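PDB 4G2C: DyP2 from Amycolatopsis sp. ATCC 39116, which is a haem-containing dye-decolourising peroxidase with a bound manganese ion, from a lignin-reactive bacterium, and probably oxidises dyes, manganese and lignin-related compounds. Local coordinates for residues 307-319 / 344-357. Sequence-based numbering, arbitrary orientation.
Sequences MLVGRFEDGTPLT and KCPFHAHIRKTNPR. With MN (manganese (II) ion), chain D; HEM (protoporphyrin IX containing Fe), chain C; ACT (acetate ion), chain I.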
loop_
_atom_site.group_PDB
_atom_site.type_symbol
_atom_site.label_atom_id
_atom_site.label_comp_id
_atom_site.label_asym_id
_atom_site.label_seq_id
_atom_site.Cartn_x
_atom_site.Cartn_y
_atom_site.Cartn_z
ATOM N N MET A 307 18.406 8.830 -0.706
ATOM C CA MET A 307 19.031 7.640 -1.297
ATOM C C MET A 307 18.370 6.360 -0.817
ATOM O O MET A 307 18.350 5.361 -1.538
ATOM C CB MET A 307 20.532 7.575 -0.991
ATOM C CG MET A 307 21.403 8.557 -1.755
ATOM S SD MET A 307 23.128 8.547 -1.155
ATOM C CE MET A 307 23.763 10.035 -1.931
ATOM N N LEU A 308 17.840 6.384 0.405
ATOM C CA LEU A 308 17.198 5.213 0.988
ATOM C C LEU A 308 15.798 5.033 0.412
ATOM O O LEU A 308 15.328 3.914 0.212
ATOM C CB LEU A 308 17.084 5.358 2.516
ATOM C CG LEU A 308 18.386 5.619 3.272
ATOM C CD1 LEU A 308 18.130 5.863 4.780
ATOM C CD2 LEU A 308 19.335 4.471 3.035
ATOM N N VAL A 309 15.128 6.149 0.168
ATOM C CA VAL A 309 13.738 6.118 -0.252
ATOM C C VAL A 309 13.568 6.270 -1.780
ATOM O O VAL A 309 12.735 5.602 -2.379
ATOM C CB VAL A 309 12.954 7.201 0.494
ATOM C CG1 VAL A 309 11.568 7.364 -0.112
ATOM C CG2 VAL A 309 12.885 6.834 1.987
ATOM N N GLY A 310 14.376 7.135 -2.393
ATOM C CA GLY A 310 14.283 7.388 -3.818
ATOM C C GLY A 310 13.602 8.714 -4.070
ATOM O O GLY A 310 13.465 9.157 -5.212
ATOM N N ARG A 311 13.134 9.324 -2.985
ATOM C CA ARG A 311 12.609 10.684 -3.012
ATOM C C ARG A 311 13.068 11.404 -1.744
ATOM O O ARG A 311 13.322 10.772 -0.728
ATOM C CB ARG A 311 11.085 10.694 -3.043
ATOM C CG ARG A 311 10.396 10.092 -4.259
ATOM C CD ARG A 311 8.849 10.071 -4.029
ATOM N NE ARG A 311 8.082 9.489 -5.135
ATOM C CZ ARG A 311 7.486 10.188 -6.102
ATOM N NH1 ARG A 311 7.542 11.525 -6.108
ATOM N NH2 ARG A 311 6.817 9.549 -7.059
ATOM N N PHE A 312 13.184 12.722 -1.813
ATOM C CA PHE A 312 13.335 13.544 -0.615
ATOM C C PHE A 312 12.020 13.551 0.169
ATOM O O PHE A 312 10.970 13.152 -0.336
ATOM C CB PHE A 312 13.732 14.979 -0.995
ATOM C CG PHE A 312 15.083 15.068 -1.631
ATOM C CD1 PHE A 312 16.222 15.197 -0.853
ATOM C CD2 PHE A 312 15.224 14.971 -3.008
ATOM C CE1 PHE A 312 17.470 15.263 -1.438
ATOM C CE2 PHE A 312 16.466 15.026 -3.598
ATOM C CZ PHE A 312 17.593 15.174 -2.812
ATOM N N GLU A 313 12.069 14.011 1.406
ATOM C CA GLU A 313 10.855 14.060 2.206
ATOM C C GLU A 313 9.652 14.701 1.509
ATOM O O GLU A 313 8.497 14.322 1.788
ATOM C CB GLU A 313 11.132 14.680 3.572
ATOM C CG GLU A 313 11.778 13.670 4.501
ATOM C CD GLU A 313 12.708 14.305 5.510
ATOM O OE1 GLU A 313 12.226 15.122 6.335
ATOM O OE2 GLU A 313 13.929 13.983 5.469
ATOM N N ASP A 314 9.916 15.592 0.553
ATOM C CA ASP A 314 8.862 16.463 0.019
ATOM C C ASP A 314 7.967 16.066 -1.184
ATOM O O ASP A 314 7.218 16.913 -1.628
ATOM C CB ASP A 314 9.367 17.908 -0.186
ATOM C CG ASP A 314 10.226 18.053 -1.414
ATOM O OD1 ASP A 314 10.759 17.022 -1.861
ATOM O OD2 ASP A 314 10.372 19.190 -1.928
ATOM N N GLY A 315 8.037 14.885 -1.792
ATOM C CA GLY A 315 9.199 14.099 -2.041
ATOM C C GLY A 315 9.528 14.288 -3.540
ATOM O O GLY A 315 8.915 13.711 -4.457
ATOM N N THR A 316 10.504 15.153 -3.769
ATOM C CA THR A 316 11.202 15.280 -5.032
ATOM C C THR A 316 11.912 13.962 -5.384
ATOM O O THR A 316 12.654 13.405 -4.558
ATOM C CB THR A 316 12.221 16.417 -4.899
ATOM O OG1 THR A 316 11.537 17.581 -4.417
ATOM C CG2 THR A 316 12.885 16.728 -6.232
ATOM N N PRO A 317 11.667 13.441 -6.603
ATOM C CA PRO A 317 12.345 12.212 -7.035
ATOM C C PRO A 317 13.841 12.454 -7.136
ATOM O O PRO A 317 14.279 13.394 -7.795
ATOM C CB PRO A 317 11.765 11.949 -8.431
ATOM C CG PRO A 317 10.513 12.776 -8.505
ATOM C CD PRO A 317 10.770 13.972 -7.645
ATOM N N LEU A 318 14.606 11.615 -6.455
ATOM C CA LEU A 318 16.043 11.694 -6.445
ATOM C C LEU A 318 16.617 11.481 -7.843
ATOM O O LEU A 318 17.721 11.932 -8.133
ATOM C CB LEU A 318 16.609 10.631 -5.496
ATOM C CG LEU A 318 18.118 10.688 -5.291
ATOM C CD1 LEU A 318 18.496 12.100 -4.864
ATOM C CD2 LEU A 318 18.579 9.649 -4.274
ATOM N N THR A 319 15.883 10.777 -8.705
ATOM C CA THR A 319 16.368 10.565 -10.059
ATOM C C THR A 319 16.261 11.848 -10.877
ATOM O O THR A 319 16.915 11.979 -11.910
ATOM C CB THR A 319 15.635 9.431 -10.802
ATOM O OG1 THR A 319 16.406 9.051 -11.954
ATOM C CG2 THR A 319 14.263 9.897 -11.261
ATOM N N LYS A 344 22.177 8.829 -9.813
ATOM C CA LYS A 344 21.284 9.814 -9.236
ATOM C C LYS A 344 20.458 9.115 -8.152
ATOM O O LYS A 344 20.663 9.345 -6.956
ATOM C CB LYS A 344 20.395 10.430 -10.323
ATOM C CG LYS A 344 21.217 11.177 -11.379
ATOM C CD LYS A 344 20.369 11.780 -12.481
ATOM C CE LYS A 344 20.544 11.017 -13.798
ATOM N NZ LYS A 344 19.973 11.746 -14.958
ATOM N N CYS A 345 19.535 8.259 -8.576
ATOM C CA CYS A 345 18.811 7.386 -7.658
ATOM C C CYS A 345 19.471 6.015 -7.651
ATOM O O CYS A 345 19.562 5.359 -8.695
ATOM C CB CYS A 345 17.347 7.238 -8.062
ATOM S SG CYS A 345 16.389 6.224 -6.886
ATOM N N PRO A 346 19.938 5.575 -6.471
ATOM C CA PRO A 346 20.631 4.290 -6.326
ATOM C C PRO A 346 19.689 3.140 -6.682
ATOM O O PRO A 346 18.487 3.266 -6.469
ATOM C CB PRO A 346 20.981 4.237 -4.829
ATOM C CG PRO A 346 20.754 5.648 -4.304
ATOM C CD PRO A 346 19.697 6.229 -5.172
ATOM N N PHE A 347 20.228 2.042 -7.207
ATOM C CA PHE A 347 19.414 0.882 -7.600
ATOM C C PHE A 347 18.564 0.365 -6.450
ATOM O O PHE A 347 17.434 -0.101 -6.641
ATOM C CB PHE A 347 20.310 -0.250 -8.110
ATOM C CG PHE A 347 21.065 0.091 -9.370
ATOM C CD1 PHE A 347 20.401 0.173 -10.592
ATOM C CD2 PHE A 347 22.439 0.305 -9.339
ATOM C CE1 PHE A 347 21.090 0.491 -11.755
ATOM C CE2 PHE A 347 23.127 0.621 -10.491
ATOM C CZ PHE A 347 22.452 0.711 -11.704
ATOM N N HIS A 348 19.118 0.442 -5.246
ATOM C CA HIS A 348 18.460 -0.134 -4.084
ATOM C C HIS A 348 17.541 0.821 -3.324
ATOM O O HIS A 348 17.016 0.439 -2.276
ATOM C CB HIS A 348 19.503 -0.724 -3.129
ATOM C CG HIS A 348 20.738 0.108 -3.009
ATOM N ND1 HIS A 348 20.745 1.344 -2.398
ATOM C CD2 HIS A 348 22.001 -0.103 -3.451
ATOM C CE1 HIS A 348 21.966 1.850 -2.453
ATOM N NE2 HIS A 348 22.744 0.995 -3.093
ATOM N N ALA A 349 17.356 2.050 -3.817
ATOM C CA ALA A 349 16.389 2.957 -3.185
ATOM C C ALA A 349 15.006 2.291 -3.176
ATOM O O ALA A 349 14.677 1.531 -4.088
ATOM C CB ALA A 349 16.342 4.311 -3.895
ATOM N N HIS A 350 14.201 2.568 -2.155
ATOM C CA HIS A 350 12.930 1.853 -1.958
ATOM C C HIS A 350 12.004 1.821 -3.192
ATOM O O HIS A 350 11.537 0.751 -3.606
ATOM C CB HIS A 350 12.196 2.441 -0.750
ATOM C CG HIS A 350 10.819 1.878 -0.513
ATOM N ND1 HIS A 350 10.572 0.535 -0.317
ATOM C CD2 HIS A 350 9.621 2.501 -0.384
ATOM C CE1 HIS A 350 9.278 0.348 -0.117
ATOM N NE2 HIS A 350 8.682 1.528 -0.136
ATOM N N ILE A 351 11.727 2.989 -3.765
ATOM C CA ILE A 351 10.793 3.051 -4.886
ATOM C C ILE A 351 11.360 2.421 -6.161
ATOM O O ILE A 351 10.599 1.973 -7.025
ATOM C CB ILE A 351 10.297 4.507 -5.167
ATOM C CG1 ILE A 351 11.431 5.404 -5.698
ATOM C CG2 ILE A 351 9.654 5.106 -3.914
ATOM C CD1 ILE A 351 10.934 6.788 -6.193
ATOM N N ARG A 352 12.690 2.377 -6.274
ATOM C CA ARG A 352 13.334 1.809 -7.458
ATOM C C ARG A 352 13.348 0.281 -7.353
ATOM O O ARG A 352 13.110 -0.411 -8.341
ATOM C CB ARG A 352 14.755 2.374 -7.659
ATOM C CG ARG A 352 15.375 2.007 -9.026
ATOM C CD ARG A 352 16.704 2.744 -9.344
ATOM N NE ARG A 352 17.231 2.353 -10.653
ATOM C CZ ARG A 352 18.008 3.109 -11.428
ATOM N NH1 ARG A 352 18.382 4.323 -11.038
ATOM N NH2 ARG A 352 18.410 2.645 -12.607
ATOM N N LYS A 353 13.618 -0.225 -6.150
ATOM C CA LYS A 353 13.474 -1.643 -5.825
ATOM C C LYS A 353 12.035 -2.107 -6.125
ATOM O O LYS A 353 11.827 -3.154 -6.734
ATOM C CB LYS A 353 13.779 -1.911 -4.339
ATOM C CG LYS A 353 15.254 -1.852 -3.889
ATOM C CD LYS A 353 16.132 -3.031 -4.405
ATOM C CE LYS A 353 15.901 -4.307 -3.621
ATOM N NZ LYS A 353 16.815 -5.430 -3.965
ATOM N N THR A 354 11.051 -1.316 -5.707
ATOM C CA THR A 354 9.662 -1.762 -5.743
ATOM C C THR A 354 8.926 -1.368 -7.031
ATOM O O THR A 354 7.829 -1.847 -7.308
ATOM C CB THR A 354 8.895 -1.270 -4.517
ATOM O OG1 THR A 354 8.832 0.159 -4.532
ATOM C CG2 THR A 354 9.611 -1.727 -3.249
ATOM N N ASN A 355 9.538 -0.485 -7.805
ATOM C CA ASN A 355 9.074 -0.185 -9.152
ATOM C C ASN A 355 10.214 0.395 -9.969
ATOM O O ASN A 355 10.401 1.617 -10.024
ATOM C CB ASN A 355 7.882 0.775 -9.148
ATOM C CG ASN A 355 7.411 1.115 -10.553
ATOM O OD1 ASN A 355 7.910 0.551 -11.532
ATOM N ND2 ASN A 355 6.439 2.030 -10.663
ATOM N N PRO A 356 10.988 -0.489 -10.602
ATOM C CA PRO A 356 12.062 -0.121 -11.521
ATOM C C PRO A 356 11.565 0.619 -12.771
ATOM O O PRO A 356 12.392 1.084 -13.546
ATOM C CB PRO A 356 12.653 -1.482 -11.945
ATOM C CG PRO A 356 12.126 -2.483 -10.961
ATOM C CD PRO A 356 10.798 -1.950 -10.516
ATOM N N ARG A 357 10.257 0.707 -12.978
ATOM C CA ARG A 357 9.721 1.453 -14.116
ATOM C C ARG A 357 10.376 1.061 -15.442
ATOM O O ARG A 357 10.730 1.925 -16.249
ATOM C CB ARG A 357 9.844 2.968 -13.873
ATOM C CG ARG A 357 9.024 3.446 -12.677
ATOM C CD ARG A 357 9.139 4.945 -12.395
ATOM N NE ARG A 357 8.460 5.249 -11.134
ATOM C CZ ARG A 357 7.651 6.290 -10.919
ATOM N NH1 ARG A 357 7.431 7.195 -11.862
ATOM N NH2 ARG A 357 7.078 6.432 -9.732
HETATM MN MN MN D . 16.053 13.614 6.011
HETATM C CHA HEM C . 6.341 4.147 -2.536
HETATM C CHB HEM C . 7.423 4.294 2.200
HETATM C CHC HEM C . 6.065 -0.342 2.715
HETATM C CHD HEM C . 5.752 -0.693 -2.102
HETATM C C1A HEM C . 6.736 4.599 -1.300
HETATM C C2A HEM C . 7.161 5.951 -0.999
HETATM C C3A HEM C . 7.452 5.984 0.308
HETATM C C4A HEM C . 7.222 4.667 0.875
HETATM C CMA HEM C . 7.950 7.206 1.098
HETATM C CAA HEM C . 7.243 7.113 -2.029
HETATM C CBA HEM C . 5.865 7.766 -2.168
HETATM C CGA HEM C . 4.997 7.052 -3.178
HETATM O O1A HEM C . 5.416 6.863 -4.335
HETATM O O2A HEM C . 3.862 6.659 -2.839
HETATM C C1B HEM C . 7.167 3.058 2.776
HETATM C C2B HEM C . 7.317 2.676 4.180
HETATM C C3B HEM C . 6.934 1.390 4.301
HETATM C C4B HEM C . 6.515 0.921 3.003
HETATM C CMB HEM C . 7.852 3.603 5.301
HETATM C CAB HEM C . 6.879 0.500 5.563
HETATM C CBB HEM C . 6.844 1.040 6.784
HETATM C C1C HEM C . 5.940 -0.859 1.445
HETATM C C2C HEM C . 5.765 -2.263 1.110
HETATM C C3C HEM C . 5.661 -2.349 -0.227
HETATM C C4C HEM C . 5.775 -1.010 -0.769
HETATM C CMC HEM C . 5.672 -3.436 2.127
HETATM C CAC HEM C . 5.501 -3.631 -1.079
HETATM C CBC HEM C . 5.846 -4.837 -0.600
HETATM C C1D HEM C . 5.823 0.569 -2.653
HETATM C C2D HEM C . 5.560 0.859 -4.038
HETATM C C3D HEM C . 5.730 2.366 -4.146
HETATM C C4D HEM C . 6.092 2.834 -2.845
HETATM C CMD HEM C . 5.176 -0.142 -5.141
HETATM C CAD HEM C . 5.599 3.230 -5.384
HETATM C CBD HEM C . 6.874 2.966 -6.159
HETATM C CGD HEM C . 6.683 3.700 -7.456
HETATM O O1D HEM C . 5.673 3.411 -8.150
HETATM O O2D HEM C . 7.519 4.597 -7.748
HETATM N NA HEM C . 6.775 3.851 -0.146
HETATM N NB HEM C . 6.673 1.957 2.103
HETATM N NC HEM C . 5.943 -0.122 0.271
HETATM N ND HEM C . 6.130 1.754 -1.993
HETATM FE FE HEM C . 6.582 1.851 0.096
HETATM C C ACT I . 24.279 3.066 -6.554
HETATM O O ACT I . 25.402 2.977 -7.128
HETATM O OXT ACT I . 23.339 2.289 -6.895
HETATM C CH3 ACT I . 24.051 4.086 -5.479
HETATM O O HOH W 1 19.473 3.101 -0.742
HETATM O O HOH W 2 15.967 13.344 3.710
#
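The backbone N-H groups of His350 and Ile351, in the first turn of helix 350-354, point at the carbonyls that end helix 303-309. His350 N reaches Leu308 O at 2.9 Å from above the carbonyl plane, and Ile351 N bonds Val309 O at 3.1 Å, nearly straight at 167°. A water joins Met307 O to His348 ND1, lying in the plane of that ring. His350 leaves this anchored turn with chi1 at 175°, which carries its ring to the haem iron, bound by NE2 at 2.1 Å; Asp441 OD2 accepts a hydrogen bond from ND1 and so fixes the ring's rotation. Arg357 NH2 meets haem O2D at 2.7 Å, in the guanidinium plane. The Arg311 guanidinium, turned 63° from that of Arg357, bonds Gly315 O in its own plane through NH1 and has Gly331 as a further partner; haem O1A is merely nearby, though the propionates' negative charge should offset both arginines.

Gly310, at positive phi, lies against Ala349 CB and Cys345 SG, leaving room for Ile351, whose CD1 touches Arg311 CG at 3.9 Å, the two side chains crossing at about a right angle. Farther out, Leu318 CD2 packs on Pro346 CD at 3.7 Å, while Pro346 CG rests on Met307 CB. On the far side of segment 307-319 from the haem, Glu313 OE2 binds manganese together with Glu287 and a water. The end of helix 303-309 and the turn bearing His350 form part of the proximal side of a DyP-type haem pocket, with the axial histidine hydrogen-bonded to an aspartate.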